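Local coordinates for protein beta-1,3-glucosyltransferase (Paecilomyces sp. J18, PDB 5JVV) that is a fungal carbohydrate-active enzyme with a curved, largely antiparallel beta-sandwich (jelly-roll) fold, probably of family GH16, at residues 56-61 with 68-73; 101-106 with 119-124; 26-31 with 248-253. All coordinates share one frame; numbering follows the deposited sequence.

Contact 1: residues 56-61 with 68-73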
loop_
_atom_site.group_PDB
_atom_site.type_symbol
_atom_site.label_atom_id
_atom_site.label_comp_id
_atom_site.label_asym_id
_atom_site.label_seq_id
_atom_site.Cartn_x
_atom_site.Cartn_y
_atom_site.Cartn_z
ATOM N N GLY A 56 -7.578 -10.957 -2.259
ATOM C CA GLY A 56 -8.876 -10.314 -2.236
ATOM C C GLY A 56 -9.540 -10.399 -0.880
ATOM O O GLY A 56 -8.905 -10.757 0.117
ATOM N N VAL A 57 -10.822 -10.069 -0.849
ATOM C CA VAL A 57 -11.581 -10.042 0.397
ATOM C C VAL A 57 -12.879 -10.823 0.228
ATOM O O VAL A 57 -13.246 -11.217 -0.879
ATOM C CB VAL A 57 -11.894 -8.588 0.844
ATOM C CG1 VAL A 57 -10.609 -7.770 0.964
ATOM C CG2 VAL A 57 -12.878 -7.911 -0.119
ATOM N N ASP A 58 -13.584 -11.059 1.329
ATOM C CA ASP A 58 -14.895 -11.683 1.268
ATOM C C ASP A 58 -15.856 -10.693 0.605
ATOM O O ASP A 58 -16.145 -9.643 1.166
ATOM C CB ASP A 58 -15.344 -11.991 2.707
ATOM C CG ASP A 58 -16.735 -12.598 2.796
ATOM O OD1 ASP A 58 -17.553 -12.462 1.864
ATOM O OD2 ASP A 58 -17.028 -13.200 3.852
ATOM N N HIS A 59 -16.322 -11.014 -0.598
ATOM C CA HIS A 59 -17.300 -10.172 -1.287
ATOM C C HIS A 59 -18.616 -10.915 -1.480
ATOM O O HIS A 59 -19.375 -10.639 -2.416
ATOM C CB HIS A 59 -16.752 -9.671 -2.633
ATOM C CG HIS A 59 -16.274 -10.759 -3.548
ATOM N ND1 HIS A 59 -17.128 -11.502 -4.348
ATOM C CD2 HIS A 59 -15.031 -11.228 -3.805
ATOM C CE1 HIS A 59 -16.429 -12.370 -5.048
ATOM N NE2 HIS A 59 -15.149 -12.228 -4.740
ATOM N N THR A 60 -18.884 -11.847 -0.572
ATOM C CA THR A 60 -20.041 -12.736 -0.662
ATOM C C THR A 60 -21.009 -12.570 0.506
ATOM O O THR A 60 -22.229 -12.470 0.321
ATOM C CB THR A 60 -19.556 -14.201 -0.691
ATOM O OG1 THR A 60 -18.805 -14.424 -1.893
ATOM C CG2 THR A 60 -20.730 -15.163 -0.654
ATOM N N ASN A 61 -20.459 -12.542 1.714
ATOM C CA ASN A 61 -21.279 -12.631 2.917
ATOM C C ASN A 61 -21.697 -11.295 3.506
ATOM O O ASN A 61 -20.924 -10.337 3.519
ATOM C CB ASN A 61 -20.545 -13.449 3.984
ATOM C CG ASN A 61 -20.302 -14.883 3.549
ATOM O OD1 ASN A 61 -21.243 -15.668 3.395
ATOM N ND2 ASN A 61 -19.040 -15.234 3.356
ATOM N N ILE A 68 -16.090 -9.304 13.892
ATOM C CA ILE A 68 -14.708 -8.836 13.884
ATOM C C ILE A 68 -14.490 -7.934 12.671
ATOM O O ILE A 68 -13.882 -6.868 12.770
ATOM C CB ILE A 68 -13.721 -10.032 13.826
ATOM C CG1 ILE A 68 -13.830 -10.874 15.102
ATOM C CG2 ILE A 68 -12.296 -9.554 13.635
ATOM C CD1 ILE A 68 -13.022 -12.163 15.074
ATOM N N GLY A 69 -14.998 -8.381 11.525
ATOM C CA GLY A 69 -14.910 -7.583 10.318
ATOM C C GLY A 69 -14.960 -8.434 9.073
ATOM O O GLY A 69 -15.129 -9.656 9.137
ATOM N N ARG A 70 -14.813 -7.785 7.924
ATOM C CA ARG A 70 -14.870 -8.483 6.644
ATOM C C ARG A 70 -13.518 -9.132 6.381
ATOM O O ARG A 70 -12.475 -8.512 6.594
ATOM C CB ARG A 70 -15.223 -7.490 5.528
ATOM C CG ARG A 70 -15.329 -8.118 4.146
ATOM C CD ARG A 70 -16.126 -7.240 3.156
ATOM N NE ARG A 70 -17.533 -7.097 3.546
ATOM C CZ ARG A 70 -18.452 -8.064 3.487
ATOM N NH1 ARG A 70 -18.147 -9.283 3.047
ATOM N NH2 ARG A 70 -19.697 -7.808 3.880
ATOM N N LYS A 71 -13.529 -10.386 5.929
ATOM C CA LYS A 71 -12.282 -11.134 5.772
ATOM C C LYS A 71 -11.361 -10.588 4.702
ATOM O O LYS A 71 -11.789 -10.196 3.615
ATOM C CB LYS A 71 -12.566 -12.609 5.499
ATOM C CG LYS A 71 -13.076 -13.335 6.727
ATOM C CD LYS A 71 -13.675 -14.664 6.338
ATOM C CE LYS A 71 -14.161 -15.403 7.560
ATOM N NZ LYS A 71 -14.829 -16.679 7.156
ATOM N N SER A 72 -10.075 -10.598 5.022
ATOM C CA SER A 72 -9.049 -10.065 4.149
ATOM C C SER A 72 -7.738 -10.720 4.563
ATOM O O SER A 72 -7.721 -11.612 5.428
ATOM C CB SER A 72 -8.980 -8.539 4.302
ATOM O OG SER A 72 -8.101 -7.943 3.351
ATOM N N VAL A 73 -6.648 -10.287 3.946
ATOM C CA VAL A 73 -5.321 -10.777 4.301
ATOM C C VAL A 73 -4.313 -9.638 4.433
ATOM O O VAL A 73 -4.503 -8.524 3.898
ATOM C CB VAL A 73 -4.793 -11.825 3.292
ATOM C CG1 VAL A 73 -5.658 -13.087 3.332
ATOM C CG2 VAL A 73 -4.724 -11.238 1.872
HETATM O O HOH W 1 -7.078 -8.766 0.775
HETATM O O HOH W 2 -16.051 -11.741 5.957
HETATM O O HOH W 3 -17.141 -15.240 6.191
#

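Contact 2: residues 101-106 with 119-124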
loop_
_atom_site.group_PDB
_atom_site.type_symbol
_atom_site.label_atom_id
_atom_site.label_comp_id
_atom_site.label_asym_id
_atom_site.label_seq_id
_atom_site.Cartn_x
_atom_site.Cartn_y
_atom_site.Cartn_z
ATOM N N TRP A 101 -9.408 0.311 2.697
ATOM C CA TRP A 101 -8.147 0.928 3.114
ATOM C C TRP A 101 -6.993 -0.007 2.759
ATOM O O TRP A 101 -6.483 -0.742 3.609
ATOM C CB TRP A 101 -8.194 1.243 4.617
ATOM C CG TRP A 101 -6.964 1.917 5.181
ATOM C CD1 TRP A 101 -5.840 2.321 4.496
ATOM C CD2 TRP A 101 -6.742 2.257 6.551
ATOM N NE1 TRP A 101 -4.940 2.884 5.372
ATOM C CE2 TRP A 101 -5.472 2.857 6.635
ATOM C CE3 TRP A 101 -7.499 2.114 7.716
ATOM C CZ2 TRP A 101 -4.936 3.307 7.846
ATOM C CZ3 TRP A 101 -6.967 2.555 8.919
ATOM C CH2 TRP A 101 -5.701 3.155 8.974
ATOM N N PRO A 102 -6.581 0.010 1.488
ATOM C CA PRO A 102 -5.461 -0.807 1.022
ATOM C C PRO A 102 -4.120 -0.133 1.297
ATOM O O PRO A 102 -4.034 1.105 1.373
ATOM C CB PRO A 102 -5.696 -0.856 -0.485
ATOM C CG PRO A 102 -6.259 0.513 -0.792
ATOM C CD PRO A 102 -7.156 0.825 0.400
ATOM N N ALA A 103 -3.072 -0.940 1.428
ATOM C CA ALA A 103 -1.729 -0.383 1.596
ATOM C C ALA A 103 -0.641 -1.332 1.141
ATOM O O ALA A 103 -0.704 -2.533 1.390
ATOM C CB ALA A 103 -1.500 0.016 3.050
ATOM N N PHE A 104 0.335 -0.763 0.438
ATOM C CA PHE A 104 1.613 -1.407 0.164
ATOM C C PHE A 104 2.625 -0.550 0.906
ATOM O O PHE A 104 2.786 0.634 0.611
ATOM C CB PHE A 104 1.902 -1.428 -1.346
ATOM C CG PHE A 104 3.288 -1.910 -1.707
ATOM C CD1 PHE A 104 3.907 -2.939 -0.990
ATOM C CD2 PHE A 104 3.958 -1.365 -2.804
ATOM C CE1 PHE A 104 5.180 -3.392 -1.347
ATOM C CE2 PHE A 104 5.242 -1.799 -3.162
ATOM C CZ PHE A 104 5.847 -2.823 -2.430
ATOM N N TRP A 105 3.283 -1.125 1.903
ATOM C CA TRP A 105 4.074 -0.317 2.816
ATOM C C TRP A 105 5.179 -1.134 3.473
ATOM O O TRP A 105 5.302 -2.328 3.217
ATOM C CB TRP A 105 3.158 0.355 3.852
ATOM C CG TRP A 105 2.384 -0.582 4.738
ATOM C CD1 TRP A 105 1.411 -1.473 4.366
ATOM C CD2 TRP A 105 2.502 -0.683 6.161
ATOM N NE1 TRP A 105 0.919 -2.121 5.484
ATOM C CE2 TRP A 105 1.579 -1.657 6.592
ATOM C CE3 TRP A 105 3.297 -0.036 7.115
ATOM C CZ2 TRP A 105 1.434 -2.007 7.943
ATOM C CZ3 TRP A 105 3.155 -0.387 8.450
ATOM C CH2 TRP A 105 2.234 -1.362 8.850
ATOM N N THR A 106 6.002 -0.481 4.290
ATOM C CA THR A 106 7.108 -1.167 4.955
ATOM C C THR A 106 7.092 -0.863 6.440
ATOM O O THR A 106 6.723 0.233 6.853
ATOM C CB THR A 106 8.497 -0.788 4.356
ATOM O OG1 THR A 106 8.961 0.446 4.923
ATOM C CG2 THR A 106 8.442 -0.679 2.822
ATOM N N ILE A 119 4.028 3.214 0.571
ATOM C CA ILE A 119 4.282 3.369 -0.860
ATOM C C ILE A 119 2.990 3.589 -1.650
ATOM O O ILE A 119 2.903 4.515 -2.469
ATOM C CB ILE A 119 5.036 2.155 -1.416
ATOM C CG1 ILE A 119 6.375 1.995 -0.680
ATOM C CG2 ILE A 119 5.286 2.315 -2.919
ATOM C CD1 ILE A 119 7.078 0.677 -1.004
ATOM N N ILE A 120 2.006 2.725 -1.400
ATOM C CA ILE A 120 0.650 2.895 -1.903
ATOM C C ILE A 120 -0.262 2.914 -0.693
ATOM O O ILE A 120 -0.232 1.996 0.136
ATOM C CB ILE A 120 0.208 1.737 -2.812
ATOM C CG1 ILE A 120 1.182 1.553 -3.973
ATOM C CG2 ILE A 120 -1.208 1.998 -3.338
ATOM C CD1 ILE A 120 0.911 0.285 -4.789
ATOM N N GLU A 121 -1.054 3.969 -0.553
ATOM C CA GLU A 121 -2.026 4.012 0.541
ATOM C C GLU A 121 -3.163 4.962 0.220
ATOM O O GLU A 121 -2.969 5.991 -0.412
ATOM C CB GLU A 121 -1.374 4.365 1.890
ATOM C CG GLU A 121 -2.287 4.053 3.091
ATOM C CD GLU A 121 -1.533 3.737 4.363
ATOM O OE1 GLU A 121 -0.391 3.239 4.272
ATOM O OE2 GLU A 121 -2.095 3.960 5.463
ATOM N N GLY A 122 -4.366 4.605 0.651
ATOM C CA GLY A 122 -5.516 5.461 0.439
ATOM C C GLY A 122 -6.706 4.891 1.162
ATOM O O GLY A 122 -6.631 3.784 1.700
ATOM N N VAL A 123 -7.808 5.637 1.169
ATOM C CA VAL A 123 -9.025 5.194 1.833
ATOM C C VAL A 123 -10.238 5.530 1.004
ATOM O O VAL A 123 -10.236 6.508 0.233
ATOM C CB VAL A 123 -9.181 5.852 3.233
ATOM C CG1 VAL A 123 -8.062 5.417 4.161
ATOM C CG2 VAL A 123 -9.214 7.390 3.109
ATOM N N ASN A 124 -11.274 4.709 1.167
ATOM C CA ASN A 124 -12.576 4.980 0.583
ATOM C C ASN A 124 -12.473 5.228 -0.916
ATOM O O ASN A 124 -11.793 4.475 -1.604
ATOM C CB ASN A 124 -13.233 6.114 1.363
ATOM C CG ASN A 124 -13.363 5.770 2.830
ATOM O OD1 ASN A 124 -13.752 4.638 3.174
ATOM N ND2 ASN A 124 -13.006 6.706 3.705
#

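Contact 3: residues 26-31 with 248-253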
loop_
_atom_site.group_PDB
_atom_site.type_symbol
_atom_site.label_atom_id
_atom_site.label_comp_id
_atom_site.label_asym_id
_atom_site.label_seq_id
_atom_site.Cartn_x
_atom_site.Cartn_y
_atom_site.Cartn_z
ATOM N N PRO A 26 -4.005 -3.873 13.731
ATOM C CA PRO A 26 -3.398 -2.793 14.522
ATOM C C PRO A 26 -4.038 -1.427 14.254
ATOM O O PRO A 26 -4.038 -0.576 15.153
ATOM C CB PRO A 26 -1.943 -2.810 14.058
ATOM C CG PRO A 26 -1.712 -4.243 13.676
ATOM C CD PRO A 26 -2.988 -4.636 12.983
ATOM N N THR A 27 -4.600 -1.232 13.059
ATOM C CA THR A 27 -5.296 0.019 12.732
ATOM C C THR A 27 -6.806 0.000 13.051
ATOM O O THR A 27 -7.558 0.886 12.615
ATOM C CB THR A 27 -5.020 0.477 11.268
ATOM O OG1 THR A 27 -5.129 -0.638 10.369
ATOM C CG2 THR A 27 -3.624 1.019 11.151
ATOM N N ASN A 28 -7.237 -1.011 13.803
ATOM C CA ASN A 28 -8.580 -1.058 14.388
ATOM C C ASN A 28 -9.690 -1.150 13.363
ATOM O O ASN A 28 -10.832 -0.748 13.620
ATOM C CB ASN A 28 -8.803 0.138 15.320
ATOM C CG ASN A 28 -7.809 0.166 16.454
ATOM O OD1 ASN A 28 -7.674 -0.811 17.196
ATOM N ND2 ASN A 28 -7.074 1.259 16.569
ATOM N N GLY A 29 -9.356 -1.706 12.203
ATOM C CA GLY A 29 -10.324 -1.831 11.138
ATOM C C GLY A 29 -11.386 -2.893 11.357
ATOM O O GLY A 29 -11.241 -3.809 12.186
ATOM N N PHE A 30 -12.475 -2.758 10.606
ATOM C CA PHE A 30 -13.528 -3.760 10.555
ATOM C C PHE A 30 -13.099 -4.832 9.559
ATOM O O PHE A 30 -13.688 -4.987 8.478
ATOM C CB PHE A 30 -14.839 -3.093 10.135
ATOM C CG PHE A 30 -16.039 -4.002 10.170
ATOM C CD1 PHE A 30 -16.551 -4.464 11.375
ATOM C CD2 PHE A 30 -16.678 -4.371 8.988
ATOM C CE1 PHE A 30 -17.663 -5.281 11.400
ATOM C CE2 PHE A 30 -17.791 -5.190 9.003
ATOM C CZ PHE A 30 -18.290 -5.648 10.210
ATOM N N VAL A 31 -12.048 -5.558 9.932
ATOM C CA VAL A 31 -11.432 -6.552 9.062
ATOM C C VAL A 31 -11.175 -7.804 9.889
ATOM O O VAL A 31 -10.923 -7.726 11.095
ATOM C CB VAL A 31 -10.085 -6.013 8.491
ATOM C CG1 VAL A 31 -9.064 -5.832 9.601
ATOM C CG2 VAL A 31 -9.545 -6.926 7.411
ATOM N N CYS A 248 -12.414 0.617 7.193
ATOM C CA CYS A 248 -12.826 1.540 8.251
ATOM C C CYS A 248 -11.646 1.842 9.192
ATOM O O CYS A 248 -10.571 2.209 8.726
ATOM C CB CYS A 248 -14.086 0.999 8.964
ATOM S SG CYS A 248 -15.467 0.669 7.798
ATOM N N GLY A 249 -11.813 1.665 10.495
ATOM C CA GLY A 249 -10.698 1.855 11.413
ATOM C C GLY A 249 -10.195 3.288 11.503
ATOM O O GLY A 249 -10.925 4.226 11.160
ATOM N N ASP A 250 -8.941 3.451 11.934
ATOM C CA ASP A 250 -8.389 4.759 12.315
ATOM C C ASP A 250 -8.542 5.847 11.258
ATOM O O ASP A 250 -8.974 6.964 11.562
ATOM C CB ASP A 250 -6.894 4.655 12.646
ATOM C CG ASP A 250 -6.602 3.790 13.860
ATOM O OD1 ASP A 250 -7.524 3.506 14.650
ATOM O OD2 ASP A 250 -5.419 3.404 14.016
ATOM N N TRP A 251 -8.141 5.534 10.031
ATOM C CA TRP A 251 -8.158 6.519 8.959
ATOM C C TRP A 251 -9.457 6.439 8.168
ATOM O O TRP A 251 -10.256 7.373 8.225
ATOM C CB TRP A 251 -6.927 6.373 8.050
ATOM C CG TRP A 251 -6.839 7.430 6.975
ATOM C CD1 TRP A 251 -7.607 8.557 6.861
ATOM C CD2 TRP A 251 -5.923 7.458 5.868
ATOM N NE1 TRP A 251 -7.236 9.269 5.746
ATOM C CE2 TRP A 251 -6.208 8.617 5.119
ATOM C CE3 TRP A 251 -4.915 6.596 5.421
ATOM C CZ2 TRP A 251 -5.508 8.950 3.950
ATOM C CZ3 TRP A 251 -4.218 6.926 4.268
ATOM C CH2 TRP A 251 -4.519 8.092 3.546
ATOM N N ALA A 252 -9.676 5.336 7.445
ATOM C CA ALA A 252 -10.844 5.224 6.573
ATOM C C ALA A 252 -12.152 5.506 7.314
ATOM O O ALA A 252 -13.042 6.171 6.773
ATOM C CB ALA A 252 -10.907 3.841 5.900
ATOM N N GLY A 253 -12.259 4.983 8.538
ATOM C CA GLY A 253 -13.454 5.140 9.356
ATOM C C GLY A 253 -13.700 6.554 9.859
ATOM O O GLY A 253 -14.844 6.967 10.020
HETATM O O HOH W 4 -3.984 2.147 15.852
HETATM O O HOH W 5 -13.289 -0.147 12.277
#

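Contact 1: residues 56-61 with 68-73
Asp58 and Arg70 meet at an Asx turn in the loop after strand 53-55, beside the start of strand 70-77. Asp58 OD1 closes the turn by accepting from Thr60 N at 2.8 Å, nearly along its C-O axis, and from Asn61 N on its syn side. Its other oxygen, OD2, takes the Asn61 ND2 amide, so the carboxylate is fixed in rotation by its own loop. Arg70 comes in across this carboxylate, the two planes 87° apart, and its NH1 makes a long salt bridge of 3.4 Å to Asp58 OD1. A bend at chi3 (-65°) presents the edge of the guanidinium to the loop carbonyls, where NH1 also donates to Asp58 O from above the carbonyl plane at 2.8 Å. NH2 is shared with Val277 O of helix 269-279, which places the arginine between loop and helix. Between the backbones, Asp58 N donates to Lys71 O at 3.0 Å. The extended Lys71 side chain reaches a salt bridge with Glu42, while one water joins its NZ to Asp58 OD2 and a second joins that oxygen to Lys71 N. At the tip of Arg70, NH1 and NH2 grip the single atom Asn61 O end-on, 3.0 and 2.8 Å away and within the guanidinium plane.

Contact 2: residues 101-106 with 119-124
Phe104 pairs with both Ile119 and Ile120 in a classic beta bulge of the antiparallel hairpin formed by strands 100-107 and 116-121. Phe104 O accepts twice, from Ile119 N at 2.9 Å and from Ile120 N at 3.0 Å, while Phe104 N donates to Ile120 O at 2.8 Å. That last carbonyl also receives a CA-H...O contact from Ala103. Glu121, opposite Ala103 in a non-hydrogen-bonded pair, donates from its backbone N to Asn129 OD1 and accepts at its O from Thr130 OG1, and Ile119 O accepts from Asn129 ND2. The side chain of Glu121 accepts from the indole of Trp101: NE1 donates to OE2 at 3.0 Å, with the oxygen in the ring plane but the donor above the carboxylate plane. Glu121 CG lies anti to its backbone N (chi1 -165°), which lifts the carboxylate off the sheet, on the Ala103 face, to the indole N-H. Val123 CG1 sits over a face of the five-membered ring of Trp101, 3.9 Å from its centroid, and Trp251 meets that indole edge-to-face. On the other side of the sheet, Ile119 CD1 lies over one face of the Phe104 ring as a CH-pi contact, 4.1 Å from its centroid. Residues 116-121 read EIDIIE, consistent with the ExDxxE motif of family GH16, and the chemistry suggests that the bulge and the indole N-H help to position Glu121, the last residue of this motif.

Contact 3: residues 26-31 with 248-253
Asn28 and Asp250 form the polar side-chain link between the loop before strand 31-33 and the start of the short helix 249-255. Asn28 ND2 donates to Asp250 OD1 at 3.0 Å along an almost straight N-H line (178°), using the syn lone pair of the oxygen, with the amide and carboxylate planes 60° apart. Asp250 CG is anti to its carbonyl carbon (chi1 -64°), which sets the carboxylate beside its own backbone N and within reach of the Asn28 amide. The backbone bond lies next to it, from Asp250 N to Thr27 O at 3.0 Å. Water adds two bridges, one between Pro26 O and Asp250 OD2, the other between Asn28 O and Gly249 N. Close backbone packing comes from the glycines: Gly249 CA lies 3.7 Å from Gly29 CA and makes bent CA-H...O contacts to Thr27 O and Asn28 O. The apolar part is small, Phe30 CB against Cys248 CB at 4.3 Å. The Phe30 ring goes on to helix 269-279, to which the disulfide of Cys248 with Cys273 is also tied. An inverse gamma turn centred on Phe30, with a weak bond from Val31 N to Gly29 O, leads this connecting loop of the beta-sandwich into strand 31-33.

From the N terminus, residues 26-31 come first and lead into strand 31-33, but their partner, 248-253, follows only after 216 residues, so contact 3 closes a long loop around both others. Inside it, contact 1 closes a short loop, with six residues between its segments, on the way from strand 53-55 to strand 70-77. Contact 2 then closes the hairpin of strands 100-107 and 116-121; contacts 1 and 2 lie in series, their nearest atoms about 7 Å apart. Contact 3 touches both: Phe30 O lies 3.1 Å from Arg70 N, and Ala252 O lies 3.1 Å from Asn124 ND2. Together they tie the mixed sheet to its peripheral loops and to helix 249-255.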